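Local coordinates for putative uncharacterized protein (Mycobacterium tuberculosis, PDB 2ZQ5), which probably transfers a sulfuryl group from the donor PAPS to an acceptor substrate that is not identified, at residues 11-14 against 15-19; 30-34 against 35-39; 75-78 against 79-83; 371-374 against 375-378. All coordinates share one frame; numbering follows the deposited sequence.

Contact 1 of 4, residues 11-14 against 15-19; sequences ATVD and ELHAS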
ATOM      1  N   ALA A  11      21.549  -5.547   5.938  1.00 14.23           N
ATOM      2  CA  ALA A  11      21.594  -6.211   7.240  1.00 14.54           C
ATOM      3  C   ALA A  11      21.200  -7.675   7.085  1.00 14.97           C
ATOM      4  O   ALA A  11      20.736  -8.088   6.026  1.00 14.67           O
ATOM      5  CB  ALA A  11      20.644  -5.523   8.219  1.00 16.42           C
ATOM      6  N   THR A  12      21.398  -8.459   8.141  1.00 13.37           N
ATOM      7  CA  THR A  12      21.028  -9.870   8.117  1.00 13.37           C
ATOM      8  C   THR A  12      19.649  -9.990   8.757  1.00 12.58           C
ATOM      9  O   THR A  12      19.173  -9.050   9.393  1.00 13.56           O
ATOM     10  CB  THR A  12      22.010 -10.735   8.926  1.00 14.12           C
ATOM     11  OG1 THR A  12      21.912 -10.396  10.316  1.00 16.16           O
ATOM     12  CG2 THR A  12      23.435 -10.506   8.455  1.00 14.86           C
ATOM     13  N   VAL A  13      19.007 -11.140   8.584  1.00 13.60           N
ATOM     14  CA  VAL A  13      17.689 -11.358   9.165  1.00 12.63           C
ATOM     15  C   VAL A  13      17.752 -11.255  10.689  1.00 13.34           C
ATOM     16  O   VAL A  13      16.891 -10.625  11.306  1.00 12.02           O
ATOM     17  CB  VAL A  13      17.126 -12.738   8.767  1.00 13.10           C
ATOM     18  CG1 VAL A  13      15.785 -12.973   9.450  1.00 14.28           C
ATOM     19  CG2 VAL A  13      16.963 -12.810   7.254  1.00 14.91           C
ATOM     20  N   ASP A  14      18.771 -11.863  11.292  1.00 14.28           N
ATOM     21  CA  ASP A  14      18.921 -11.809  12.744  1.00 14.59           C
ATOM     22  C   ASP A  14      19.139 -10.376  13.215  1.00 13.42           C
ATOM     23  O   ASP A  14      18.551  -9.945  14.209  1.00 13.83           O
ATOM     24  CB  ASP A  14      20.098 -12.670  13.215  1.00 16.84           C
ATOM     25  CG  ASP A  14      19.836 -14.156  13.066  1.00 20.36           C
ATOM     26  OD1 ASP A  14      18.668 -14.573  13.204  1.00 21.10           O
ATOM     27  OD2 ASP A  14      20.803 -14.911  12.826  1.00 24.84           O
ATOM     28  N   GLU A  15      19.986  -9.638  12.504  1.00 12.79           N
ATOM     29  CA  GLU A  15      20.267  -8.253  12.867  1.00 11.50           C
ATOM     30  C   GLU A  15      19.009  -7.393  12.833  1.00 10.92           C
ATOM     31  O   GLU A  15      18.805  -6.557  13.709  1.00 11.48           O
ATOM     32  CB  GLU A  15      21.326  -7.655  11.935  1.00 14.29           C
ATOM     33  CG  GLU A  15      22.697  -8.301  12.070  1.00 16.06           C
ATOM     34  CD  GLU A  15      23.729  -7.666  11.161  1.00 19.35           C
ATOM     35  OE1 GLU A  15      23.348  -7.179  10.076  1.00 18.31           O
ATOM     36  OE2 GLU A  15      24.926  -7.662  11.523  1.00 20.54           O
ATOM     37  N   LEU A  16      18.168  -7.595  11.825  1.00 11.63           N
ATOM     38  CA  LEU A  16      16.937  -6.821  11.716  1.00 11.21           C
ATOM     39  C   LEU A  16      15.988  -7.110  12.877  1.00 10.41           C
ATOM     40  O   LEU A  16      15.379  -6.191  13.420  1.00  9.65           O
ATOM     41  CB  LEU A  16      16.248  -7.104  10.379  1.00 11.25           C
ATOM     42  CG  LEU A  16      16.950  -6.487   9.164  1.00 11.65           C
ATOM     43  CD1 LEU A  16      16.285  -6.975   7.884  1.00 11.27           C
ATOM     44  CD2 LEU A  16      16.894  -4.971   9.251  1.00 12.68           C
ATOM     45  N   HIS A  17      15.861  -8.378  13.257  1.00 10.22           N
ATOM     46  CA  HIS A  17      14.994  -8.734  14.376  1.00 10.00           C
ATOM     47  C   HIS A  17      15.554  -8.106  15.652  1.00 11.30           C
ATOM     48  O   HIS A  17      14.812  -7.541  16.454  1.00 10.56           O
ATOM     49  CB  HIS A  17      14.905 -10.257  14.545  1.00 11.33           C
ATOM     50  CG  HIS A  17      13.966 -10.922  13.584  1.00 10.22           C
ATOM     51  ND1 HIS A  17      14.284 -11.148  12.262  1.00 11.04           N
ATOM     52  CD2 HIS A  17      12.709 -11.400  13.755  1.00 10.65           C
ATOM     53  CE1 HIS A  17      13.266 -11.739  11.660  1.00 11.35           C
ATOM     54  NE2 HIS A  17      12.297 -11.903  12.544  1.00 10.72           N
ATOM     55  N   ALA A  18      16.866  -8.204  15.831  1.00 11.40           N
ATOM     56  CA  ALA A  18      17.511  -7.636  17.008  1.00 10.86           C
ATOM     57  C   ALA A  18      17.316  -6.123  17.081  1.00 11.16           C
ATOM     58  O   ALA A  18      17.043  -5.579  18.153  1.00 11.59           O
ATOM     59  CB  ALA A  18      18.995  -7.979  17.009  1.00 11.05           C
ATOM     60  N   SER A  19      17.453  -5.438  15.947  1.00 10.03           N
ATOM     61  CA  SER A  19      17.279  -3.988  15.921  1.00 10.05           C
ATOM     62  C   SER A  19      15.842  -3.584  16.222  1.00  9.34           C
ATOM     63  O   SER A  19      15.597  -2.561  16.861  1.00 11.15           O
ATOM     64  CB  SER A  19      17.689  -3.416  14.561  1.00 11.66           C
ATOM     65  OG  SER A  19      19.083  -3.549  14.351  1.00 14.76           O
TER

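Contact 2 of 4, residues 30-34 against 35-39; sequences GTDDD and NYREA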
ATOM      1  N   GLY A  30       5.443 -13.343  16.743  1.00 12.24           N
ATOM      2  CA  GLY A  30       4.341 -14.204  16.355  1.00 13.88           C
ATOM      3  C   GLY A  30       4.835 -15.400  15.570  1.00 15.96           C
ATOM      4  O   GLY A  30       6.040 -15.572  15.385  1.00 18.11           O
ATOM      5  N   THR A  31       3.910 -16.237  15.116  1.00 18.01           N
ATOM      6  CA  THR A  31       4.279 -17.408  14.339  1.00 19.68           C
ATOM      7  C   THR A  31       4.661 -16.962  12.934  1.00 20.06           C
ATOM      8  O   THR A  31       4.443 -15.811  12.555  1.00 20.80           O
ATOM      9  CB  THR A  31       3.117 -18.408  14.233  1.00 21.45           C
ATOM     10  OG1 THR A  31       2.044 -17.815  13.494  1.00 23.70           O
ATOM     11  CG2 THR A  31       2.623 -18.798  15.618  1.00 23.66           C
ATOM     12  N   ASP A  32       5.228 -17.880  12.166  1.00 19.58           N
ATOM     13  CA  ASP A  32       5.647 -17.590  10.803  1.00 20.08           C
ATOM     14  C   ASP A  32       4.618 -18.161   9.828  1.00 19.67           C
ATOM     15  O   ASP A  32       4.965 -18.668   8.761  1.00 20.68           O
ATOM     16  CB  ASP A  32       7.038 -18.196  10.569  1.00 21.19           C
ATOM     17  CG  ASP A  32       7.603 -17.876   9.199  1.00 22.69           C
ATOM     18  OD1 ASP A  32       7.508 -16.709   8.768  1.00 21.10           O
ATOM     19  OD2 ASP A  32       8.160 -18.797   8.562  1.00 24.60           O
ATOM     20  N   ASP A  33       3.344 -18.064  10.200  1.00 18.93           N
ATOM     21  CA  ASP A  33       2.267 -18.571   9.361  1.00 18.10           C
ATOM     22  C   ASP A  33       2.076 -17.762   8.085  1.00 16.30           C
ATOM     23  O   ASP A  33       1.454 -18.237   7.136  1.00 17.33           O
ATOM     24  CB  ASP A  33       0.948 -18.619  10.140  1.00 22.26           C
ATOM     25  CG  ASP A  33       0.940 -19.701  11.201  1.00 25.97           C
ATOM     26  OD1 ASP A  33       1.326 -20.847  10.883  1.00 28.30           O
ATOM     27  OD2 ASP A  33       0.541 -19.412  12.348  1.00 30.86           O
ATOM     28  N   ASP A  34       2.604 -16.541   8.058  1.00 13.02           N
ATOM     29  CA  ASP A  34       2.479 -15.719   6.861  1.00 11.44           C
ATOM     30  C   ASP A  34       3.744 -15.782   6.007  1.00 11.20           C
ATOM     31  O   ASP A  34       3.891 -15.046   5.032  1.00 11.21           O
ATOM     32  CB  ASP A  34       2.113 -14.268   7.224  1.00  9.72           C
ATOM     33  CG  ASP A  34       3.109 -13.611   8.159  1.00 10.90           C
ATOM     34  OD1 ASP A  34       3.887 -14.323   8.827  1.00 12.67           O
ATOM     35  OD2 ASP A  34       3.093 -12.363   8.236  1.00  8.16           O
ATOM     36  N   ASN A  35       4.645 -16.689   6.378  1.00  9.79           N
ATOM     37  CA  ASN A  35       5.890 -16.913   5.649  1.00 10.14           C
ATOM     38  C   ASN A  35       6.737 -15.649   5.500  1.00  8.93           C
ATOM     39  O   ASN A  35       7.395 -15.451   4.481  1.00 10.33           O
ATOM     40  CB  ASN A  35       5.561 -17.497   4.269  1.00 11.27           C
ATOM     41  CG  ASN A  35       6.722 -18.252   3.659  1.00 10.84           C
ATOM     42  OD1 ASN A  35       7.431 -18.979   4.353  1.00 13.57           O
ATOM     43  ND2 ASN A  35       6.908 -18.104   2.350  1.00  9.74           N
ATOM     44  N   TYR A  36       6.743 -14.808   6.528  1.00  8.11           N
ATOM     45  CA  TYR A  36       7.500 -13.565   6.472  1.00  7.80           C
ATOM     46  C   TYR A  36       9.012 -13.770   6.513  1.00  8.03           C
ATOM     47  O   TYR A  36       9.763 -12.973   5.952  1.00  8.86           O
ATOM     48  CB  TYR A  36       7.052 -12.624   7.604  1.00  7.85           C
ATOM     49  CG  TYR A  36       7.798 -12.781   8.910  1.00  6.44           C
ATOM     50  CD1 TYR A  36       8.908 -11.986   9.198  1.00  8.19           C
ATOM     51  CD2 TYR A  36       7.397 -13.726   9.858  1.00  7.15           C
ATOM     52  CE1 TYR A  36       9.601 -12.127  10.395  1.00  8.94           C
ATOM     53  CE2 TYR A  36       8.082 -13.873  11.057  1.00  8.32           C
ATOM     54  CZ  TYR A  36       9.182 -13.074  11.319  1.00  8.44           C
ATOM     55  OH  TYR A  36       9.872 -13.230  12.501  1.00 11.02           O
ATOM     56  N   ARG A  37       9.466 -14.836   7.166  1.00  8.87           N
ATOM     57  CA  ARG A  37      10.898 -15.091   7.242  1.00 10.57           C
ATOM     58  C   ARG A  37      11.497 -15.396   5.873  1.00  9.18           C
ATOM     59  O   ARG A  37      12.544 -14.851   5.520  1.00 11.21           O
ATOM     60  CB  ARG A  37      11.188 -16.236   8.214  1.00 13.43           C
ATOM     61  CG  ARG A  37      11.096 -15.825   9.676  1.00 19.05           C
ATOM     62  CD  ARG A  37      11.410 -16.991  10.599  1.00 23.59           C
ATOM     63  NE  ARG A  37      11.597 -16.567  11.985  1.00 29.16           N
ATOM     64  CZ  ARG A  37      12.591 -15.788  12.403  1.00 30.81           C
ATOM     65  NH1 ARG A  37      13.497 -15.343  11.543  1.00 33.03           N
ATOM     66  NH2 ARG A  37      12.683 -15.458  13.684  1.00 33.37           N
ATOM     67  N   GLU A  38      10.840 -16.260   5.103  1.00  9.17           N
ATOM     68  CA  GLU A  38      11.342 -16.592   3.771  1.00  9.51           C
ATOM     69  C   GLU A  38      11.316 -15.335   2.911  1.00  9.24           C
ATOM     70  O   GLU A  38      12.264 -15.051   2.177  1.00  9.72           O
ATOM     71  CB  GLU A  38      10.484 -17.668   3.092  1.00  9.89           C
ATOM     72  CG  GLU A  38      11.128 -18.207   1.806  1.00 12.05           C
ATOM     73  CD  GLU A  38      10.183 -19.020   0.931  1.00 14.28           C
ATOM     74  OE1 GLU A  38       9.181 -19.549   1.447  1.00 15.25           O
ATOM     75  OE2 GLU A  38      10.456 -19.142  -0.284  1.00 16.96           O
ATOM     76  N   ALA A  39      10.223 -14.586   3.003  1.00  7.58           N
ATOM     77  CA  ALA A  39      10.075 -13.362   2.227  1.00  7.76           C
ATOM     78  C   ALA A  39      11.208 -12.386   2.529  1.00  7.65           C
ATOM     79  O   ALA A  39      11.809 -11.825   1.615  1.00  7.22           O
ATOM     80  CB  ALA A  39       8.724 -12.714   2.527  1.00  6.57           C
TER
HETATM   81  O   HOH W   1       9.223 -18.181   6.349  1.00 17.40           O

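Contact 3 of 4, residues 75-78 against 79-83; sequences SQSA and WKQYP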
ATOM      1  N   SER A  75       1.738  -5.008  16.271  1.00  7.19           N
ATOM      2  CA  SER A  75       0.462  -5.674  16.014  1.00  6.39           C
ATOM      3  C   SER A  75       0.310  -6.917  16.887  1.00  7.46           C
ATOM      4  O   SER A  75      -0.754  -7.154  17.457  1.00  7.43           O
ATOM      5  CB  SER A  75       0.338  -6.068  14.538  1.00  6.78           C
ATOM      6  OG  SER A  75      -0.038  -4.959  13.739  1.00  5.72           O
ATOM      7  N   GLN A  76       1.373  -7.710  16.989  1.00  7.84           N
ATOM      8  CA  GLN A  76       1.337  -8.926  17.798  1.00  7.77           C
ATOM      9  C   GLN A  76       0.982  -8.584  19.244  1.00  8.42           C
ATOM     10  O   GLN A  76       0.152  -9.250  19.870  1.00  8.64           O
ATOM     11  CB  GLN A  76       2.691  -9.638  17.746  1.00  9.70           C
ATOM     12  CG  GLN A  76       2.714 -10.986  18.453  1.00 12.09           C
ATOM     13  CD  GLN A  76       1.633 -11.921  17.950  1.00 14.31           C
ATOM     14  OE1 GLN A  76       1.494 -12.135  16.747  1.00 11.80           O
ATOM     15  NE2 GLN A  76       0.858 -12.483  18.874  1.00 18.88           N
ATOM     16  N   SER A  77       1.609  -7.537  19.768  1.00  7.57           N
ATOM     17  CA  SER A  77       1.346  -7.103  21.134  1.00  8.17           C
ATOM     18  C   SER A  77      -0.073  -6.560  21.267  1.00  8.21           C
ATOM     19  O   SER A  77      -0.756  -6.816  22.261  1.00  8.71           O
ATOM     20  CB  SER A  77       2.352  -6.029  21.551  1.00  9.12           C
ATOM     21  OG  SER A  77       2.142  -5.635  22.899  1.00  9.60           O
ATOM     22  N   ALA A  78      -0.522  -5.810  20.265  1.00  8.61           N
ATOM     23  CA  ALA A  78      -1.863  -5.244  20.293  1.00  7.60           C
ATOM     24  C   ALA A  78      -2.926  -6.339  20.338  1.00  7.50           C
ATOM     25  O   ALA A  78      -3.930  -6.204  21.041  1.00  8.26           O
ATOM     26  CB  ALA A  78      -2.083  -4.348  19.077  1.00  8.97           C
ATOM     27  N   TRP A  79      -2.714  -7.417  19.589  1.00  7.54           N
ATOM     28  CA  TRP A  79      -3.675  -8.515  19.577  1.00  7.79           C
ATOM     29  C   TRP A  79      -3.790  -9.163  20.953  1.00  9.87           C
ATOM     30  O   TRP A  79      -4.863  -9.627  21.337  1.00 10.10           O
ATOM     31  CB  TRP A  79      -3.296  -9.565  18.522  1.00  7.89           C
ATOM     32  CG  TRP A  79      -3.467  -9.077  17.107  1.00  8.00           C
ATOM     33  CD1 TRP A  79      -4.485  -8.303  16.628  1.00  7.47           C
ATOM     34  CD2 TRP A  79      -2.605  -9.344  15.994  1.00  7.68           C
ATOM     35  NE1 TRP A  79      -4.309  -8.068  15.281  1.00  8.15           N
ATOM     36  CE2 TRP A  79      -3.164  -8.694  14.869  1.00  8.11           C
ATOM     37  CE3 TRP A  79      -1.416 -10.068  15.836  1.00  7.79           C
ATOM     38  CZ2 TRP A  79      -2.571  -8.746  13.600  1.00  7.44           C
ATOM     39  CZ3 TRP A  79      -0.827 -10.119  14.575  1.00  8.93           C
ATOM     40  CH2 TRP A  79      -1.408  -9.461  13.474  1.00  7.52           C
ATOM     41  N   LYS A  80      -2.683  -9.193  21.690  1.00  9.65           N
ATOM     42  CA  LYS A  80      -2.676  -9.768  23.035  1.00 10.92           C
ATOM     43  C   LYS A  80      -3.412  -8.836  23.985  1.00 11.16           C
ATOM     44  O   LYS A  80      -4.107  -9.277  24.901  1.00 12.13           O
ATOM     45  CB  LYS A  80      -1.249  -9.937  23.541  1.00 12.63           C
ATOM     46  CG  LYS A  80      -0.433 -10.997  22.849  1.00 17.95           C
ATOM     47  CD  LYS A  80       0.947 -11.027  23.474  1.00 19.75           C
ATOM     48  CE  LYS A  80       1.846 -12.060  22.839  1.00 23.32           C
ATOM     49  NZ  LYS A  80       3.207 -11.972  23.433  1.00 21.50           N
ATOM     50  N   GLN A  81      -3.238  -7.539  23.765  1.00 10.05           N
ATOM     51  CA  GLN A  81      -3.872  -6.522  24.593  1.00 10.42           C
ATOM     52  C   GLN A  81      -5.373  -6.455  24.350  1.00 10.88           C
ATOM     53  O   GLN A  81      -6.142  -6.134  25.257  1.00 11.43           O
ATOM     54  CB  GLN A  81      -3.266  -5.151  24.291  1.00  9.57           C
ATOM     55  CG  GLN A  81      -1.813  -4.993  24.690  1.00  9.23           C
ATOM     56  CD  GLN A  81      -1.224  -3.699  24.165  1.00  9.10           C
ATOM     57  OE1 GLN A  81      -1.820  -2.633  24.304  1.00 13.29           O
ATOM     58  NE2 GLN A  81      -0.044  -3.785  23.562  1.00 10.17           N
ATOM     59  N   TYR A  82      -5.778  -6.752  23.120  1.00 10.90           N
ATOM     60  CA  TYR A  82      -7.183  -6.697  22.736  1.00 10.38           C
ATOM     61  C   TYR A  82      -7.632  -7.974  22.043  1.00 11.67           C
ATOM     62  O   TYR A  82      -7.935  -7.968  20.852  1.00 10.94           O
ATOM     63  CB  TYR A  82      -7.405  -5.505  21.803  1.00 11.00           C
ATOM     64  CG  TYR A  82      -7.046  -4.184  22.436  1.00  8.94           C
ATOM     65  CD1 TYR A  82      -7.946  -3.525  23.270  1.00 11.13           C
ATOM     66  CD2 TYR A  82      -5.788  -3.612  22.239  1.00  9.66           C
ATOM     67  CE1 TYR A  82      -7.607  -2.330  23.893  1.00 11.61           C
ATOM     68  CE2 TYR A  82      -5.437  -2.416  22.860  1.00 11.35           C
ATOM     69  CZ  TYR A  82      -6.352  -1.782  23.686  1.00 11.33           C
ATOM     70  OH  TYR A  82      -6.013  -0.602  24.306  1.00 14.29           O
ATOM     71  N   PRO A  83      -7.693  -9.089  22.783  1.00 12.19           N
ATOM     72  CA  PRO A  83      -8.116 -10.354  22.177  1.00 12.99           C
ATOM     73  C   PRO A  83      -9.510 -10.317  21.552  1.00 12.84           C
ATOM     74  O   PRO A  83      -9.808 -11.096  20.651  1.00 13.88           O
ATOM     75  CB  PRO A  83      -8.016 -11.342  23.340  1.00 14.15           C
ATOM     76  CG  PRO A  83      -8.276 -10.482  24.538  1.00 13.50           C
ATOM     77  CD  PRO A  83      -7.463  -9.249  24.230  1.00 13.78           C
TER

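Contact 4 of 4, residues 371-374 against 375-378; sequences GLTV and EMVK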
ATOM      1  N   GLY A 371      14.155   4.884 -21.288  1.00  7.75           N
ATOM      2  CA  GLY A 371      14.370   3.901 -22.338  1.00  8.58           C
ATOM      3  C   GLY A 371      13.127   3.346 -22.995  1.00  7.62           C
ATOM      4  O   GLY A 371      13.146   2.236 -23.530  1.00 10.14           O
ATOM      5  N   LEU A 372      12.054   4.125 -22.989  1.00  6.53           N
ATOM      6  CA  LEU A 372      10.804   3.664 -23.566  1.00  7.07           C
ATOM      7  C   LEU A 372      10.267   4.555 -24.672  1.00  8.48           C
ATOM      8  O   LEU A 372      10.632   5.723 -24.787  1.00  9.35           O
ATOM      9  CB  LEU A 372       9.737   3.574 -22.471  1.00  6.95           C
ATOM     10  CG  LEU A 372      10.077   2.765 -21.218  1.00  6.43           C
ATOM     11  CD1 LEU A 372       8.974   2.949 -20.186  1.00  8.65           C
ATOM     12  CD2 LEU A 372      10.239   1.298 -21.577  1.00 10.81           C
ATOM     13  N   THR A 373       9.394   3.974 -25.487  1.00  9.27           N
ATOM     14  CA  THR A 373       8.727   4.707 -26.550  1.00  8.78           C
ATOM     15  C   THR A 373       7.245   4.527 -26.260  1.00  8.71           C
ATOM     16  O   THR A 373       6.849   3.584 -25.565  1.00  8.65           O
ATOM     17  CB  THR A 373       9.007   4.133 -27.958  1.00  9.91           C
ATOM     18  OG1 THR A 373       8.464   2.811 -28.055  1.00  9.30           O
ATOM     19  CG2 THR A 373      10.496   4.101 -28.240  1.00  9.50           C
ATOM     20  N   VAL A 374       6.418   5.417 -26.789  1.00  8.08           N
ATOM     21  CA  VAL A 374       4.988   5.306 -26.567  1.00  9.23           C
ATOM     22  C   VAL A 374       4.483   3.993 -27.169  1.00  9.33           C
ATOM     23  O   VAL A 374       3.565   3.368 -26.633  1.00  9.33           O
ATOM     24  CB  VAL A 374       4.233   6.513 -27.179  1.00  8.33           C
ATOM     25  CG1 VAL A 374       4.392   6.530 -28.692  1.00  9.83           C
ATOM     26  CG2 VAL A 374       2.764   6.461 -26.790  1.00 11.06           C
ATOM     27  N   GLU A 375       5.097   3.571 -28.274  1.00  9.13           N
ATOM     28  CA  GLU A 375       4.710   2.326 -28.931  1.00  9.87           C
ATOM     29  C   GLU A 375       4.953   1.131 -28.010  1.00  8.01           C
ATOM     30  O   GLU A 375       4.128   0.220 -27.932  1.00  8.71           O
ATOM     31  CB  GLU A 375       5.502   2.119 -30.227  1.00  9.70           C
ATOM     32  CG  GLU A 375       5.173   3.067 -31.378  1.00 11.66           C
ATOM     33  CD  GLU A 375       5.720   4.468 -31.179  1.00 13.57           C
ATOM     34  OE1 GLU A 375       6.757   4.617 -30.502  1.00 11.37           O
ATOM     35  OE2 GLU A 375       5.119   5.425 -31.720  1.00 16.69           O
ATOM     36  N   MET A 376       6.089   1.134 -27.317  1.00  7.99           N
ATOM     37  CA  MET A 376       6.419   0.046 -26.407  1.00  7.87           C
ATOM     38  C   MET A 376       5.391  -0.070 -25.295  1.00  8.22           C
ATOM     39  O   MET A 376       4.976  -1.170 -24.938  1.00  7.66           O
ATOM     40  CB  MET A 376       7.805   0.256 -25.786  1.00  8.66           C
ATOM     41  CG  MET A 376       8.961   0.014 -26.738  1.00 10.43           C
ATOM     42  SD  MET A 376      10.531   0.555 -26.046  1.00 10.83           S
ATOM     43  CE  MET A 376      10.860  -0.763 -24.867  1.00 13.36           C
ATOM     44  N   VAL A 377       4.971   1.065 -24.749  1.00  8.08           N
ATOM     45  CA  VAL A 377       4.001   1.036 -23.663  1.00  7.99           C
ATOM     46  C   VAL A 377       2.627   0.567 -24.143  1.00  8.23           C
ATOM     47  O   VAL A 377       1.987  -0.256 -23.491  1.00  8.83           O
ATOM     48  CB  VAL A 377       3.880   2.413 -22.985  1.00  6.67           C
ATOM     49  CG1 VAL A 377       2.992   2.310 -21.751  1.00  7.79           C
ATOM     50  CG2 VAL A 377       5.257   2.915 -22.586  1.00  8.76           C
ATOM     51  N   LYS A 378       2.174   1.075 -25.287  1.00  9.12           N
ATOM     52  CA  LYS A 378       0.873   0.662 -25.806  1.00  8.59           C
ATOM     53  C   LYS A 378       0.866  -0.832 -26.111  1.00  7.91           C
ATOM     54  O   LYS A 378      -0.149  -1.507 -25.929  1.00  9.40           O
ATOM     55  CB  LYS A 378       0.512   1.454 -27.066  1.00  9.74           C
ATOM     56  CG  LYS A 378       0.138   2.903 -26.784  1.00 11.48           C
ATOM     57  CD  LYS A 378      -0.311   3.632 -28.047  1.00 14.81           C
ATOM     58  CE  LYS A 378       0.833   3.789 -29.037  1.00 16.34           C
ATOM     59  NZ  LYS A 378       0.419   4.547 -30.253  1.00 20.67           N
TER

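Contact 1 of 4, residues 11-14 against 15-19
Thr-12 and Glu-15 close a capping box at the start of helix 13-24. The amide of Thr-12 donates to the carboxylate of Glu-15, N to OE1 3.0 Å, and meets OE1 on its anti side, 35° out of the carboxylate plane. In return Glu-15 N donates to Thr-12 OG1 at 3.0 Å. OG1 sits between the backbone N and the carbonyl carbon of Thr-12 (chi1 66°), which turns it toward the first turn; its exact place is less sure. Leu-16 N bonds to Thr-12 O, and Ala-18 N to Asp-14 O.

Val-13 O takes two donors, both from His-17. The backbone N reaches it at 3.1 Å and ring atom ND1 at 2.8 Å. The two come from opposite faces of the carbonyl plane. The oxygen lies in the plane of the imidazole, and the ND1 bond is nearly straight (169°). His-17 CE1 also packs 3.6 Å from Val-13 CG1. The other ring nitrogen, NE2, is hydrogen-bonded to Tyr-36 OH. Ala-11 CB touches Leu-16 CD2 at 3.9 Å.

With both ring nitrogens engaged, the imidazole is fixed in rotation. The negative carboxylate at the helix N-terminus probably also interacts favourably with the helix dipole.

Contact 2 of 4, residues 30-34 against 35-39
In Asp-32 a chi1 of -177° sets CG opposite the amide nitrogen, which carries the carboxylate forward to the first turn of helix 36-50. There OD1 accepts from Arg-37 N at 3.1 Å. The bond is almost straight (173°) and comes from the syn side, tilted out of the carboxylate plane. Tyr-36 N is also close to OD1, at 3.0 Å. The chi1 of Tyr-36 (89°) places CG over its own backbone, flanked by N and C. This swings the ring back toward the loop, and its CD2 comes 3.2 Å from Asp-32 OD1. Asp-34 OD1 lies at the edge of the same ring, near its plane.

The backbone forms a type I beta turn from Asp-32 to Asn-35, closed by Asn-35 N to Asp-32 O at 3.1 Å. Asn-35 holds the N-cap position, but its side chain makes no capping bond; the carboxylate of Asp-32, three residues earlier, meets the helix start instead. A water joins the two side chains. It donates to Asp-32 OD2 and to Asn-35 OD1 (2.8 Å), and accepts from Glu-38 N. Asn-35 ND2 then donates to Glu-38 OE1 at 2.8 Å.

Arg-37 CG lies over one face of the Tyr-36 ring, offset toward its rim. The buried polar ends have partners elsewhere in the chain: Asp-34 OD2 makes a salt bridge with Arg-72 of helix 55-81 and a hydrogen bond with Ser-181, and the Tyr-36 hydroxyl has His-17.

Contact 3 of 4, residues 75-78 against 79-83
Ser-75 and Trp-79 meet one helical turn apart near the end of helix 55-81. Ser-75 CB stands over the face of the six-membered ring of Trp-79, 4.1 Å from its centroid and 15° off the normal, a CH-pi contact. Ser-75 O lies over a face of the indole, offset toward the rim, 3.2 Å from Trp-79 CD2. Gln-76 reaches the ring differently. Its chain bends at chi2 (55°), which brings OE1 to the indole edge, 3.7 Å from Trp-79 CE3. The amide and indole planes are 74° apart.

One hydrogen bond joins side chains: Gln-81 NE2 donates to Ser-77 OG at 2.9 Å. OG lies in the amide plane of Gln-81.

The backbone bonds carry the helix to its end. Trp-79 N donates to Ser-75 O, Gln-81 N to Ser-77 O, and Tyr-82 N to Ala-78 O at 2.8 Å. Lys-80 N makes only weak bonds, to Gln-76 O and Ser-77 O. Tyr-82 is the first residue to leave helical angles, and its ring edge faces Ala-78 O, with CD2 3.4 Å from that oxygen.

Around this helix end, Ala-78 and Trp-79 pack on helix 206-219, where Arg-214 makes a cation-pi contact with the indole. Ser-75 OG bonds to Asn-215 of the same helix. Lys-80 NZ forms a salt bridge with Asp-28, in the loop between helices 13-24 and 36-50.

Contact 4 of 4, residues 371-374 against 375-378
The carboxylate of Glu-375 packs against the side chains of Thr-373 and Val-374 at the start of helix 374-380. The chain of Glu-375 folds back over the residues before it. OE1 comes 3.4 Å from Thr-373 CB, and OE2 comes 3.3 Å from Val-374 CG1. The two oxygens thus lie against two successive residues.

Met-376 follows, and its backbone N makes the capping bond: it donates to Thr-373 OG1 at 3.0 Å. Thr-373 is the N-cap residue. Its chi1 of 64° tucks OG1 in over the main chain, which points it at the amide of Met-376. The side chain of Met-376 runs back past the cap at about a right angle to that of Thr-373. SD lies 3.6 Å from Thr-373 N. A bend at chi3 (76°) then carries the terminal methyl CE to Leu-372 CD2, at 3.9 Å.

Val-377 N donates to Thr-373 O at 3.2 Å. Val-377 CG2 also packs against that oxygen and makes a longer apolar contact with Leu-372 CD1.

Lys-378 N donates to Val-374 O at 3.0 Å. The aliphatic chain of Lys-378 passes beside that carbonyl, with CE near Val-374 CG2.

Glu-375, Met-376 and Lys-378 are exposed, while Leu-372 and Val-377 are buried and pack on Met-290 of helix 282-304. Val-374, Val-377 and Lys-378 touch Glu-259 in the loop that leads from strand 250-255 to helix 262-272.

The contacts come in series along the chain. Contact 1 lies at the start of helix 13-24, contact 2 at the loop and start of helix 36-50, and contact 3 at the end of helix 55-81. All precede strand 94-97, the first strand in sequence, which lies in the middle of the parallel sheet. Contacts 1 and 2 have centres 15 Å apart and touch, through the probable His-17 to Tyr-36 hydrogen bond and packing of Arg-37. Contacts 2 and 3, 18 Å apart, touch where Gly-30 packs on Gln-76. Contact 4 is remote, its centre about 48 Å from that of contact 3. Contacts 1 to 3 shape the N-terminal helices, and contact 4 starts a short C-terminal helix far from them.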